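Local coordinates for leucine-rich repeat protein (Bacteroides thetaiotaomicron, PDB 4ECN) that is of unknown function but, as an extracellular leucine-rich repeat protein, probably binds other proteins, at residues 833-838 / 859-864; 610-615 / 634-639; 214-219 / 244-249. All coordinates share one frame; numbering follows the deposited sequence.

Interaction 1. Residues 833-838 / 859-864; sequences DIADNP and LYDKTQ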
ATOM      1  N   ASP A 833     -19.369 -30.700  26.165  1.00 45.90           N
ATOM      2  CA  ASP A 833     -18.282 -31.526  25.637  1.00 45.76           C
ATOM      3  C   ASP A 833     -17.926 -32.595  26.659  1.00 51.18           C
ATOM      4  O   ASP A 833     -17.340 -32.301  27.704  1.00 51.55           O
ATOM      5  CB  ASP A 833     -17.047 -30.688  25.252  1.00 46.81           C
ATOM      6  CG  ASP A 833     -15.741 -31.455  25.038  1.00 57.72           C
ATOM      7  OD1 ASP A 833     -15.777 -32.550  24.416  1.00 58.50           O
ATOM      8  OD2 ASP A 833     -14.678 -30.933  25.432  1.00 64.17           O
ATOM      9  N   ILE A 834     -18.309 -33.837  26.362  1.00 47.21           N
ATOM     10  CA  ILE A 834     -18.022 -34.958  27.235  1.00 46.97           C
ATOM     11  C   ILE A 834     -17.206 -36.008  26.460  1.00 51.21           C
ATOM     12  O   ILE A 834     -16.986 -37.105  26.979  1.00 49.98           O
ATOM     13  CB  ILE A 834     -19.302 -35.552  27.854  1.00 50.46           C
ATOM     14  CG1 ILE A 834     -20.295 -36.079  26.787  1.00 51.04           C
ATOM     15  CG2 ILE A 834     -19.944 -34.564  28.832  1.00 50.25           C
ATOM     16  CD1 ILE A 834     -21.320 -37.083  27.375  1.00 52.66           C
ATOM     17  N   ALA A 835     -16.713 -35.643  25.244  1.00 48.56           N
ATOM     18  CA  ALA A 835     -15.916 -36.537  24.405  1.00 48.93           C
ATOM     19  C   ALA A 835     -14.565 -36.842  25.032  1.00 55.60           C
ATOM     20  O   ALA A 835     -14.024 -36.035  25.790  1.00 56.02           O
ATOM     21  CB  ALA A 835     -15.718 -35.940  23.038  1.00 48.96           C
ATOM     22  N   ASP A 836     -14.049 -38.034  24.734  1.00 53.22           N
ATOM     23  CA  ASP A 836     -12.771 -38.554  25.176  1.00 53.85           C
ATOM     24  C   ASP A 836     -12.806 -38.814  26.709  1.00 60.81           C
ATOM     25  O   ASP A 836     -11.831 -38.541  27.407  1.00 61.43           O
ATOM     26  CB  ASP A 836     -11.628 -37.596  24.757  1.00 55.31           C
ATOM     27  CG  ASP A 836     -10.215 -38.168  24.780  1.00 64.20           C
ATOM     28  OD1 ASP A 836     -10.051 -39.346  25.210  1.00 62.91           O
ATOM     29  OD2 ASP A 836      -9.269 -37.437  24.367  1.00 65.74           O
ATOM     30  N   ASN A 837     -13.944 -39.378  27.218  1.00 58.04           N
ATOM     31  CA  ASN A 837     -14.184 -39.865  28.605  1.00 56.92           C
ATOM     32  C   ASN A 837     -14.618 -41.304  28.416  1.00 59.97           C
ATOM     33  O   ASN A 837     -15.761 -41.528  28.032  1.00 60.91           O
ATOM     34  CB  ASN A 837     -15.187 -38.992  29.384  1.00 53.86           C
ATOM     35  CG  ASN A 837     -14.635 -37.644  29.781  1.00 61.29           C
ATOM     36  OD1 ASN A 837     -13.898 -37.517  30.746  1.00 47.27           O
ATOM     37  ND2 ASN A 837     -15.006 -36.595  29.068  1.00 53.87           N
ATOM     38  N   PRO A 838     -13.676 -42.271  28.417  1.00 55.49           N
ATOM     39  CA  PRO A 838     -14.017 -43.632  27.946  1.00 55.88           C
ATOM     40  C   PRO A 838     -14.850 -44.455  28.912  1.00 61.20           C
ATOM     41  O   PRO A 838     -15.511 -45.411  28.500  1.00 61.05           O
ATOM     42  CB  PRO A 838     -12.655 -44.308  27.758  1.00 57.31           C
ATOM     43  CG  PRO A 838     -11.637 -43.254  27.933  1.00 61.09           C
ATOM     44  CD  PRO A 838     -12.245 -42.168  28.752  1.00 56.43           C
ATOM     45  N   LEU A 859     -20.842 -32.853  22.276  1.00 53.79           N
ATOM     46  CA  LEU A 859     -19.557 -33.375  21.827  1.00 52.90           C
ATOM     47  C   LEU A 859     -19.314 -34.647  22.586  1.00 58.93           C
ATOM     48  O   LEU A 859     -19.298 -34.663  23.823  1.00 60.52           O
ATOM     49  CB  LEU A 859     -18.400 -32.382  21.971  1.00 51.82           C
ATOM     50  CG  LEU A 859     -18.426 -31.143  21.077  1.00 56.25           C
ATOM     51  CD1 LEU A 859     -17.158 -30.343  21.246  1.00 55.61           C
ATOM     52  CD2 LEU A 859     -18.557 -31.507  19.588  1.00 60.44           C
ATOM     53  N   TYR A 860     -19.224 -35.739  21.836  1.00 54.51           N
ATOM     54  CA  TYR A 860     -19.138 -37.085  22.357  1.00 53.82           C
ATOM     55  C   TYR A 860     -18.546 -38.031  21.312  1.00 57.26           C
ATOM     56  O   TYR A 860     -18.340 -37.643  20.150  1.00 56.12           O
ATOM     57  CB  TYR A 860     -20.564 -37.529  22.743  1.00 55.43           C
ATOM     58  CG  TYR A 860     -21.434 -37.806  21.533  1.00 58.18           C
ATOM     59  CD1 TYR A 860     -21.866 -36.770  20.708  1.00 59.73           C
ATOM     60  CD2 TYR A 860     -21.772 -39.110  21.173  1.00 59.72           C
ATOM     61  CE1 TYR A 860     -22.589 -37.023  19.545  1.00 60.65           C
ATOM     62  CE2 TYR A 860     -22.503 -39.374  20.016  1.00 61.18           C
ATOM     63  CZ  TYR A 860     -22.920 -38.324  19.212  1.00 67.27           C
ATOM     64  OH  TYR A 860     -23.675 -38.552  18.093  1.00 67.82           O
ATOM     65  N   ASP A 861     -18.343 -39.293  21.726  1.00 54.05           N
ATOM     66  CA  ASP A 861     -17.840 -40.398  20.925  1.00 54.91           C
ATOM     67  C   ASP A 861     -18.894 -41.489  20.861  1.00 62.54           C
ATOM     68  O   ASP A 861     -19.398 -41.899  21.915  1.00 63.59           O
ATOM     69  CB  ASP A 861     -16.526 -40.951  21.518  1.00 56.69           C
ATOM     70  CG  ASP A 861     -15.400 -39.959  21.748  1.00 65.32           C
ATOM     71  OD1 ASP A 861     -15.185 -39.087  20.874  1.00 64.68           O
ATOM     72  OD2 ASP A 861     -14.672 -40.111  22.766  1.00 71.52           O
ATOM     73  N   LYS A 862     -19.192 -42.011  19.650  1.00 60.05           N
ATOM     74  CA  LYS A 862     -20.189 -43.080  19.457  1.00 60.60           C
ATOM     75  C   LYS A 862     -19.765 -44.380  20.199  1.00 65.93           C
ATOM     76  O   LYS A 862     -20.568 -45.307  20.278  1.00 67.24           O
ATOM     77  CB  LYS A 862     -20.440 -43.357  17.961  1.00 62.48           C
ATOM     78  CG  LYS A 862     -21.106 -42.188  17.218  1.00 62.80           C
ATOM     79  CD  LYS A 862     -21.364 -42.483  15.738  1.00 69.77           C
ATOM     80  CE  LYS A 862     -22.139 -41.374  15.056  1.00 82.30           C
ATOM     81  NZ  LYS A 862     -22.590 -41.763  13.694  1.00 92.36           N
ATOM     82  N   THR A 863     -18.552 -44.398  20.818  1.00 61.73           N
ATOM     83  CA  THR A 863     -18.008 -45.518  21.610  1.00 61.85           C
ATOM     84  C   THR A 863     -18.402 -45.433  23.083  1.00 65.12           C
ATOM     85  O   THR A 863     -18.291 -46.430  23.805  1.00 65.03           O
ATOM     86  CB  THR A 863     -16.461 -45.557  21.545  1.00 69.84           C
ATOM     87  OG1 THR A 863     -15.901 -44.606  22.464  1.00 67.38           O
ATOM     88  CG2 THR A 863     -15.904 -45.376  20.144  1.00 70.35           C
ATOM     89  N   GLN A 864     -18.756 -44.208  23.550  1.00 60.45           N
ATOM     90  CA  GLN A 864     -19.074 -43.914  24.955  1.00 59.42           C
ATOM     91  C   GLN A 864     -20.459 -44.414  25.368  1.00 62.82           C
ATOM     92  O   GLN A 864     -21.389 -44.377  24.556  1.00 62.85           O
ATOM     93  CB  GLN A 864     -18.998 -42.403  25.212  1.00 59.24           C
ATOM     94  CG  GLN A 864     -17.600 -41.826  25.121  1.00 58.67           C
ATOM     95  CD  GLN A 864     -17.654 -40.344  25.287  1.00 68.52           C
ATOM     96  OE1 GLN A 864     -17.940 -39.608  24.353  1.00 60.64           O
ATOM     97  NE2 GLN A 864     -17.392 -39.868  26.483  1.00 62.76           N
TER
HETATM   98  O   HOH W   1     -15.615 -45.936  25.846  1.00 54.39           O

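Interaction 2. Residues 610-615 / 634-639; sequences IPEDFC and IPNIFN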
ATOM      1  N   ILE A 610      12.225  -2.681  31.254  1.00 50.58           N
ATOM      2  CA  ILE A 610      11.763  -1.382  30.729  1.00 49.05           C
ATOM      3  C   ILE A 610      12.032  -0.321  31.827  1.00 54.51           C
ATOM      4  O   ILE A 610      11.626  -0.553  32.968  1.00 55.27           O
ATOM      5  CB  ILE A 610      10.271  -1.464  30.296  1.00 49.73           C
ATOM      6  CG1 ILE A 610      10.098  -2.480  29.165  1.00 48.77           C
ATOM      7  CG2 ILE A 610       9.736  -0.114  29.881  1.00 49.50           C
ATOM      8  CD1 ILE A 610       8.735  -2.958  28.958  1.00 53.69           C
ATOM      9  N   PRO A 611      12.750   0.795  31.537  1.00 51.35           N
ATOM     10  CA  PRO A 611      13.030   1.807  32.591  1.00 52.74           C
ATOM     11  C   PRO A 611      11.753   2.366  33.240  1.00 60.42           C
ATOM     12  O   PRO A 611      10.793   2.637  32.515  1.00 59.92           O
ATOM     13  CB  PRO A 611      13.769   2.909  31.834  1.00 54.58           C
ATOM     14  CG  PRO A 611      14.302   2.246  30.618  1.00 58.22           C
ATOM     15  CD  PRO A 611      13.317   1.202  30.238  1.00 52.57           C
ATOM     16  N   GLU A 612      11.732   2.529  34.605  1.00 59.50           N
ATOM     17  CA  GLU A 612      10.556   2.986  35.399  1.00 59.46           C
ATOM     18  C   GLU A 612      10.079   4.396  34.914  1.00 64.27           C
ATOM     19  O   GLU A 612       8.921   4.776  35.149  1.00 64.72           O
ATOM     20  CB  GLU A 612      10.873   2.983  36.921  1.00 61.51           C
ATOM     21  CG  GLU A 612       9.654   2.855  37.847  1.00 72.87           C
ATOM     22  CD  GLU A 612       9.803   2.129  39.189  1.00 94.49           C
ATOM     23  OE1 GLU A 612      10.606   1.168  39.274  1.00 77.16           O
ATOM     24  OE2 GLU A 612       9.026   2.445  40.123  1.00 84.52           O
ATOM     25  N   ASP A 613      10.956   5.105  34.162  1.00 60.00           N
ATOM     26  CA  ASP A 613      10.742   6.426  33.563  1.00 59.28           C
ATOM     27  C   ASP A 613      10.780   6.363  32.014  1.00 60.63           C
ATOM     28  O   ASP A 613      10.997   7.406  31.384  1.00 60.36           O
ATOM     29  CB  ASP A 613      11.829   7.404  34.084  1.00 62.61           C
ATOM     30  CG  ASP A 613      13.297   7.015  33.835  1.00 74.10           C
ATOM     31  OD1 ASP A 613      13.560   5.825  33.538  1.00 74.79           O
ATOM     32  OD2 ASP A 613      14.187   7.891  34.003  1.00 79.86           O
ATOM     33  N   PHE A 614      10.558   5.155  31.395  1.00 54.61           N
ATOM     34  CA  PHE A 614      10.617   4.966  29.939  1.00 53.29           C
ATOM     35  C   PHE A 614       9.844   6.060  29.233  1.00 55.77           C
ATOM     36  O   PHE A 614      10.400   6.735  28.372  1.00 54.58           O
ATOM     37  CB  PHE A 614      10.112   3.581  29.490  1.00 54.50           C
ATOM     38  CG  PHE A 614      10.257   3.371  27.993  1.00 56.47           C
ATOM     39  CD1 PHE A 614      11.516   3.221  27.409  1.00 60.24           C
ATOM     40  CD2 PHE A 614       9.140   3.361  27.161  1.00 58.07           C
ATOM     41  CE1 PHE A 614      11.652   3.073  26.022  1.00 60.72           C
ATOM     42  CE2 PHE A 614       9.279   3.204  25.774  1.00 60.54           C
ATOM     43  CZ  PHE A 614      10.532   3.059  25.215  1.00 59.01           C
ATOM     44  N   CYS A 615       8.570   6.243  29.626  1.00 52.97           N
ATOM     45  CA  CYS A 615       7.666   7.284  29.143  1.00 53.17           C
ATOM     46  C   CYS A 615       6.425   7.348  30.026  1.00 56.00           C
ATOM     47  O   CYS A 615       6.300   6.648  31.041  1.00 54.82           O
ATOM     48  CB  CYS A 615       7.280   7.063  27.680  1.00 53.12           C
ATOM     49  SG  CYS A 615       6.119   5.693  27.426  1.00 55.82           S
ATOM     50  N   ILE A 634       6.915  -6.999  35.224  1.00 41.99           N
ATOM     51  CA  ILE A 634       5.928  -6.052  34.723  1.00 41.54           C
ATOM     52  C   ILE A 634       6.485  -4.668  35.106  1.00 49.38           C
ATOM     53  O   ILE A 634       6.770  -4.446  36.296  1.00 49.97           O
ATOM     54  CB  ILE A 634       4.473  -6.324  35.230  1.00 43.89           C
ATOM     55  CG1 ILE A 634       3.951  -7.708  34.778  1.00 42.81           C
ATOM     56  CG2 ILE A 634       3.495  -5.214  34.785  1.00 43.78           C
ATOM     57  CD1 ILE A 634       3.054  -8.360  35.786  1.00 37.62           C
ATOM     58  N   PRO A 635       6.768  -3.770  34.120  1.00 46.74           N
ATOM     59  CA  PRO A 635       7.339  -2.456  34.474  1.00 46.80           C
ATOM     60  C   PRO A 635       6.311  -1.559  35.190  1.00 49.46           C
ATOM     61  O   PRO A 635       5.131  -1.571  34.832  1.00 48.04           O
ATOM     62  CB  PRO A 635       7.756  -1.882  33.116  1.00 48.33           C
ATOM     63  CG  PRO A 635       6.835  -2.520  32.139  1.00 51.59           C
ATOM     64  CD  PRO A 635       6.544  -3.890  32.660  1.00 47.02           C
ATOM     65  N   ASN A 636       6.755  -0.794  36.211  1.00 46.78           N
ATOM     66  CA  ASN A 636       5.883   0.102  36.983  1.00 46.78           C
ATOM     67  C   ASN A 636       5.735   1.478  36.260  1.00 52.99           C
ATOM     68  O   ASN A 636       6.051   2.539  36.828  1.00 54.97           O
ATOM     69  CB  ASN A 636       6.423   0.277  38.404  1.00 42.51           C
ATOM     70  CG  ASN A 636       5.421   0.865  39.359  1.00 61.28           C
ATOM     71  OD1 ASN A 636       4.204   0.818  39.145  1.00 63.64           O
ATOM     72  ND2 ASN A 636       5.902   1.373  40.467  1.00 50.13           N
ATOM     73  N   ILE A 637       5.225   1.444  35.004  1.00 46.71           N
ATOM     74  CA  ILE A 637       5.073   2.634  34.170  1.00 45.12           C
ATOM     75  C   ILE A 637       3.589   3.001  33.941  1.00 48.53           C
ATOM     76  O   ILE A 637       3.308   3.864  33.103  1.00 48.09           O
ATOM     77  CB  ILE A 637       5.806   2.451  32.817  1.00 47.16           C
ATOM     78  CG1 ILE A 637       5.351   1.183  32.068  1.00 46.01           C
ATOM     79  CG2 ILE A 637       7.325   2.480  33.025  1.00 48.67           C
ATOM     80  CD1 ILE A 637       5.739   1.153  30.578  1.00 49.41           C
ATOM     81  N   PHE A 638       2.657   2.400  34.707  1.00 45.18           N
ATOM     82  CA  PHE A 638       1.217   2.678  34.590  1.00 44.58           C
ATOM     83  C   PHE A 638       0.670   3.147  35.935  1.00 49.33           C
ATOM     84  O   PHE A 638       1.422   3.170  36.901  1.00 50.38           O
ATOM     85  CB  PHE A 638       0.449   1.443  34.082  1.00 45.27           C
ATOM     86  CG  PHE A 638       1.118   0.741  32.921  1.00 45.90           C
ATOM     87  CD1 PHE A 638       1.082   1.281  31.646  1.00 47.50           C
ATOM     88  CD2 PHE A 638       1.796  -0.456  33.111  1.00 47.73           C
ATOM     89  CE1 PHE A 638       1.706   0.636  30.580  1.00 47.83           C
ATOM     90  CE2 PHE A 638       2.433  -1.091  32.040  1.00 49.88           C
ATOM     91  CZ  PHE A 638       2.376  -0.543  30.782  1.00 47.04           C
ATOM     92  N   ASN A 639      -0.601   3.576  35.996  1.00 45.42           N
ATOM     93  CA  ASN A 639      -1.216   4.033  37.239  1.00 46.46           C
ATOM     94  C   ASN A 639      -2.662   3.602  37.265  1.00 52.97           C
ATOM     95  O   ASN A 639      -3.432   4.048  36.431  1.00 54.05           O
ATOM     96  CB  ASN A 639      -1.089   5.553  37.406  1.00 47.87           C
ATOM     97  CG  ASN A 639      -1.505   6.119  38.756  1.00 67.15           C
ATOM     98  OD1 ASN A 639      -1.682   5.412  39.766  1.00 61.32           O
ATOM     99  ND2 ASN A 639      -1.624   7.438  38.807  1.00 58.80           N
TER

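Interaction 3. Residues 214-219 / 244-249; sequences GTYQVV and FTVIDN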
ATOM      1  N   GLY A 214     -12.094  11.394 -43.492  1.00 54.65           N
ATOM      2  CA  GLY A 214     -13.003  11.828 -42.442  1.00 53.55           C
ATOM      3  C   GLY A 214     -12.880  13.313 -42.220  1.00 57.10           C
ATOM      4  O   GLY A 214     -12.171  14.001 -42.963  1.00 56.73           O
ATOM      5  N   THR A 215     -13.572  13.811 -41.192  1.00 53.62           N
ATOM      6  CA  THR A 215     -13.562  15.229 -40.843  1.00 53.20           C
ATOM      7  C   THR A 215     -12.741  15.378 -39.572  1.00 55.18           C
ATOM      8  O   THR A 215     -12.853  14.577 -38.640  1.00 53.62           O
ATOM      9  CB  THR A 215     -14.992  15.772 -40.728  1.00 59.44           C
ATOM     10  OG1 THR A 215     -15.639  15.598 -41.996  1.00 60.42           O
ATOM     11  CG2 THR A 215     -15.042  17.253 -40.329  1.00 55.80           C
ATOM     12  N   TYR A 216     -11.882  16.392 -39.574  1.00 51.05           N
ATOM     13  CA  TYR A 216     -10.969  16.674 -38.484  1.00 49.92           C
ATOM     14  C   TYR A 216     -10.976  18.113 -38.063  1.00 51.32           C
ATOM     15  O   TYR A 216     -11.460  18.973 -38.787  1.00 50.54           O
ATOM     16  CB  TYR A 216      -9.528  16.337 -38.927  1.00 50.92           C
ATOM     17  CG  TYR A 216      -9.285  14.896 -39.273  1.00 52.33           C
ATOM     18  CD1 TYR A 216      -9.681  14.378 -40.507  1.00 55.15           C
ATOM     19  CD2 TYR A 216      -8.580  14.066 -38.413  1.00 52.51           C
ATOM     20  CE1 TYR A 216      -9.453  13.044 -40.837  1.00 56.64           C
ATOM     21  CE2 TYR A 216      -8.339  12.731 -38.733  1.00 53.64           C
ATOM     22  CZ  TYR A 216      -8.775  12.228 -39.948  1.00 62.27           C
ATOM     23  OH  TYR A 216      -8.540  10.921 -40.260  1.00 64.50           O
ATOM     24  N   GLN A 217     -10.314  18.369 -36.935  1.00 46.92           N
ATOM     25  CA  GLN A 217      -9.964  19.664 -36.383  1.00 46.73           C
ATOM     26  C   GLN A 217      -8.597  19.571 -35.733  1.00 51.62           C
ATOM     27  O   GLN A 217      -8.313  18.561 -35.072  1.00 51.77           O
ATOM     28  CB  GLN A 217     -10.995  20.165 -35.376  1.00 47.61           C
ATOM     29  CG  GLN A 217     -12.283  20.705 -35.953  1.00 62.01           C
ATOM     30  CD  GLN A 217     -13.130  21.207 -34.821  1.00 79.76           C
ATOM     31  OE1 GLN A 217     -13.767  20.420 -34.094  1.00 78.71           O
ATOM     32  NE2 GLN A 217     -13.074  22.521 -34.586  1.00 61.63           N
ATOM     33  N   VAL A 218      -7.751  20.613 -35.894  1.00 46.96           N
ATOM     34  CA  VAL A 218      -6.478  20.658 -35.189  1.00 45.88           C
ATOM     35  C   VAL A 218      -6.847  20.993 -33.732  1.00 48.87           C
ATOM     36  O   VAL A 218      -7.606  21.935 -33.499  1.00 49.51           O
ATOM     37  CB  VAL A 218      -5.435  21.610 -35.826  1.00 50.23           C
ATOM     38  CG1 VAL A 218      -4.197  21.745 -34.940  1.00 49.94           C
ATOM     39  CG2 VAL A 218      -5.020  21.101 -37.204  1.00 50.25           C
ATOM     40  N   VAL A 219      -6.404  20.159 -32.774  1.00 42.98           N
ATOM     41  CA  VAL A 219      -6.774  20.311 -31.370  1.00 41.50           C
ATOM     42  C   VAL A 219      -5.543  20.719 -30.489  1.00 46.11           C
ATOM     43  O   VAL A 219      -5.716  21.064 -29.311  1.00 45.28           O
ATOM     44  CB  VAL A 219      -7.465  19.026 -30.822  1.00 43.60           C
ATOM     45  CG1 VAL A 219      -8.811  18.812 -31.505  1.00 43.51           C
ATOM     46  CG2 VAL A 219      -6.581  17.782 -30.932  1.00 42.05           C
ATOM     47  N   PHE A 244     -11.702  20.615 -41.282  1.00 52.99           N
ATOM     48  CA  PHE A 244     -11.292  20.256 -42.621  1.00 52.36           C
ATOM     49  C   PHE A 244     -11.729  18.831 -42.873  1.00 59.35           C
ATOM     50  O   PHE A 244     -11.962  18.082 -41.920  1.00 58.87           O
ATOM     51  CB  PHE A 244      -9.792  20.456 -42.830  1.00 52.92           C
ATOM     52  CG  PHE A 244      -8.863  19.628 -41.974  1.00 52.87           C
ATOM     53  CD1 PHE A 244      -8.449  20.083 -40.725  1.00 54.17           C
ATOM     54  CD2 PHE A 244      -8.322  18.439 -42.455  1.00 53.94           C
ATOM     55  CE1 PHE A 244      -7.547  19.346 -39.962  1.00 54.02           C
ATOM     56  CE2 PHE A 244      -7.411  17.704 -41.689  1.00 55.13           C
ATOM     57  CZ  PHE A 244      -7.016  18.173 -40.459  1.00 52.50           C
ATOM     58  N   THR A 245     -11.879  18.457 -44.141  1.00 57.92           N
ATOM     59  CA  THR A 245     -12.347  17.118 -44.461  1.00 58.17           C
ATOM     60  C   THR A 245     -11.335  16.449 -45.404  1.00 64.18           C
ATOM     61  O   THR A 245     -10.853  17.089 -46.338  1.00 64.03           O
ATOM     62  CB  THR A 245     -13.766  17.216 -45.061  1.00 61.10           C
ATOM     63  OG1 THR A 245     -14.593  18.028 -44.209  1.00 56.31           O
ATOM     64  CG2 THR A 245     -14.413  15.856 -45.296  1.00 56.99           C
ATOM     65  N   VAL A 246     -11.012  15.164 -45.137  1.00 61.19           N
ATOM     66  CA  VAL A 246     -10.103  14.344 -45.944  1.00 61.12           C
ATOM     67  C   VAL A 246     -10.944  13.421 -46.828  1.00 67.46           C
ATOM     68  O   VAL A 246     -11.858  12.751 -46.335  1.00 67.13           O
ATOM     69  CB  VAL A 246      -9.103  13.550 -45.067  1.00 64.06           C
ATOM     70  CG1 VAL A 246      -8.224  12.641 -45.907  1.00 63.47           C
ATOM     71  CG2 VAL A 246      -8.248  14.477 -44.215  1.00 63.84           C
ATOM     72  N   ILE A 247     -10.633  13.401 -48.136  1.00 66.11           N
ATOM     73  CA  ILE A 247     -11.330  12.578 -49.129  1.00 67.02           C
ATOM     74  C   ILE A 247     -10.402  11.470 -49.575  1.00 72.20           C
ATOM     75  O   ILE A 247      -9.218  11.733 -49.767  1.00 72.00           O
ATOM     76  CB  ILE A 247     -11.825  13.441 -50.340  1.00 70.57           C
ATOM     77  CG1 ILE A 247     -12.567  14.748 -49.925  1.00 70.43           C
ATOM     78  CG2 ILE A 247     -12.615  12.620 -51.365  1.00 71.73           C
ATOM     79  CD1 ILE A 247     -13.797  14.613 -49.023  1.00 78.50           C
ATOM     80  N   ASP A 248     -10.945  10.255 -49.779  1.00 70.48           N
ATOM     81  CA  ASP A 248     -10.212   9.063 -50.223  1.00 72.31           C
ATOM     82  C   ASP A 248      -9.418   9.314 -51.520  1.00 80.54           C
ATOM     83  O   ASP A 248      -9.968   9.814 -52.513  1.00 82.11           O
ATOM     84  CB  ASP A 248     -11.180   7.876 -50.440  1.00 75.17           C
ATOM     85  CG  ASP A 248     -10.545   6.535 -50.823  1.00 89.47           C
ATOM     86  OD1 ASP A 248      -9.344   6.323 -50.507  1.00 91.39           O
ATOM     87  OD2 ASP A 248     -11.273   5.660 -51.344  1.00 94.95           O
ATOM     88  N   ASN A 249      -8.102   8.976 -51.470  1.00 77.70           N
ATOM     89  CA  ASN A 249      -7.071   9.041 -52.531  1.00 77.79           C
ATOM     90  C   ASN A 249      -6.958  10.472 -53.157  1.00 78.44           C
ATOM     91  O   ASN A 249      -6.369  10.627 -54.233  1.00 78.85           O
ATOM     92  CB  ASN A 249      -7.339   7.974 -53.624  1.00 82.83           C
ATOM     93  CG  ASN A 249      -7.352   6.524 -53.108  1.00118.82           C
ATOM     94  OD1 ASN A 249      -6.802   6.178 -52.038  1.00112.57           O
ATOM     95  ND2 ASN A 249      -7.982   5.629 -53.866  1.00113.04           N
TER

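Interaction 1. Residues 833-838 / 859-864
Ile834 O is gripped by two side-chain amides, Gln864 NE2 and Asn837 ND2, which reach it from opposite faces of its carbonyl plane. The Gln864 bond is 2.8 Å from NE2 to Ile834 O, and the acceptor lies close to the amide plane of Gln864. Asn837 ND2 sits well above the carbonyl plane, 2.9 Å from Ile834 O, in a nearly straight bond. Gln864 NE2 also donates to Asn837 O at 2.8 Å, so both hydrogens of this amide are used across the contact. At the other branch of the same carboxamide, Gln864 OE1 accepts Asp861 N at 2.7 Å, in the carbonyl plane. This bond spans the type I turn from Asp861 to Gln864, which is itself closed by Gln864 N to Asp861 O, and it fixes the rotation of the amide. The Gln864 chain runs extended beyond CG (chi2 176°), carrying its carboxamide to the backbone carbonyls of the 833-838 loop. Asp861 adds a second link: its OD2 accepts Asp836 N at 2.9 Å, met from above the carboxylate plane. The carboxylate of Asp836 itself turns to Arg793 and Ser815. Upstream, the strands still run together: Asp833 pairs in parallel with Leu859, and Ile834 N donates to Leu859 O at 2.8 Å. Leu859 CB lies against Asp833 OD1, whose partner oxygen OD2 forms a salt bridge with Arg784. Ala835 CB rests on Tyr860 CA at 3.7 Å. Asn837 ND2 also donates to Ile813 O, and Gln864 NE2 repeats that reach one coil on, to Ile834 O. Gln864 thus appears to continue, in the last coil, the asparagine ladder characteristic of the turns that follow the parallel strands of a leucine-rich repeat solenoid.

Interaction 2. Residues 610-615 / 634-639
The Glu612 carboxylate and the Asn636 carboxamide meet at their tips with planes 61° apart, in the loops that join successive parallel strands of the leucine-rich repeat solenoid. Asn636 ND2 donates to Glu612 OE2 at 3.3 Å, a weak bond; its stronger partner is Asp669 O, while OD1 accepts Lys671 N. The amide is therefore probably oriented mainly by Asp669 and Lys671, and Glu612 lies alongside Asn636 CB from the preceding coil. A second flat group, the Phe638 ring, takes Ile637 CG1 on one face near the rim, and meets Phe617 with planes at about 20°. Each loop carries an Ile-Pro pair, but out of step: Ile610 faces Pro635. Ile610 CD1 touches Pro635 CG at 3.7 Å, and its CB lies 3.8 Å from Pro635 CB. The backbone makes an inverse gamma turn at Asn636, after which Ile637 points back at the type I turn of Pro611 to Phe614. With CG1 between the backbone N and the carbonyl carbon (chi1 55°), CD1 is directed to Ile610 CG2. The other branch, Ile637 CG2, lies 3.5 Å from both Pro611 O and Glu612 O.

Interaction 3. Residues 214-219 / 244-249
Backbone bonds tie Gly214 to Val246 and Tyr216 to Phe244 as antiparallel hydrogen-bonded pairs. Val246 N donates to Gly214 O at 2.7 Å and Tyr216 N to Phe244 O at 2.9 Å, both nearly straight; the return bond from Gly214 N to Val246 O is longer and more bent. Between them lies the non-hydrogen-bonded pair Thr215 and Thr245, where CA-H...O contacts run from Thr215 CA to Phe244 O and from Thr245 CA to Gly214 O. On the face bearing these threonines, OG1 of Thr215 and OG1 of Thr245 share a weak hydrogen bond of 3.4 Å.

Apolar contacts fill the opposite face. Tyr216 CB lies over one face of the Phe244 ring, a CH-pi contact 3.8 Å from CB to the ring centroid. A chi1 of 62° brings that face of Phe244 against Tyr216. The two rings are nearly parallel, 15° apart, but displaced, centroids 5.7 Å apart, with little stacking. Val246 CG2 approaches Tyr216 CE1 at 3.9 Å, and Val218 CG2, two residues beyond Tyr216, comes within 4.1 Å of Phe244 CE1. Tyr216 OH is hydrogen-bonded to Pro212 O.

Phe244 and Val246 continue onto Val133 of strand 130-139, and Val218 onto Val257 of strand 251-259. Such packing between strands is consistent with the beta-sandwich core of a DUF4458 domain, a family of the transthyretin clan.

Overall arrangement
Along the chain the order is interaction 3, interaction 2, interaction 1, each closing before the next opens. Interaction 3 belongs to the second DUF4458 region near the N-terminal end, on the other side of the chain's centre from the two repeat contacts; its centre lies about 79 Å from that of interaction 2 and 86 Å from that of interaction 1. The latter two share the solenoid, centres about 49 Å apart. Interaction 2 lies in loops between strands 596-601 and 646-650, near the junction of the solenoid's two sheets. Interaction 1 joins the last two strands of the second sheet, 831-833 and 857-859. The contacts thus sample an N-terminal all-beta domain, a coil well along the solenoid, and its C-terminal end.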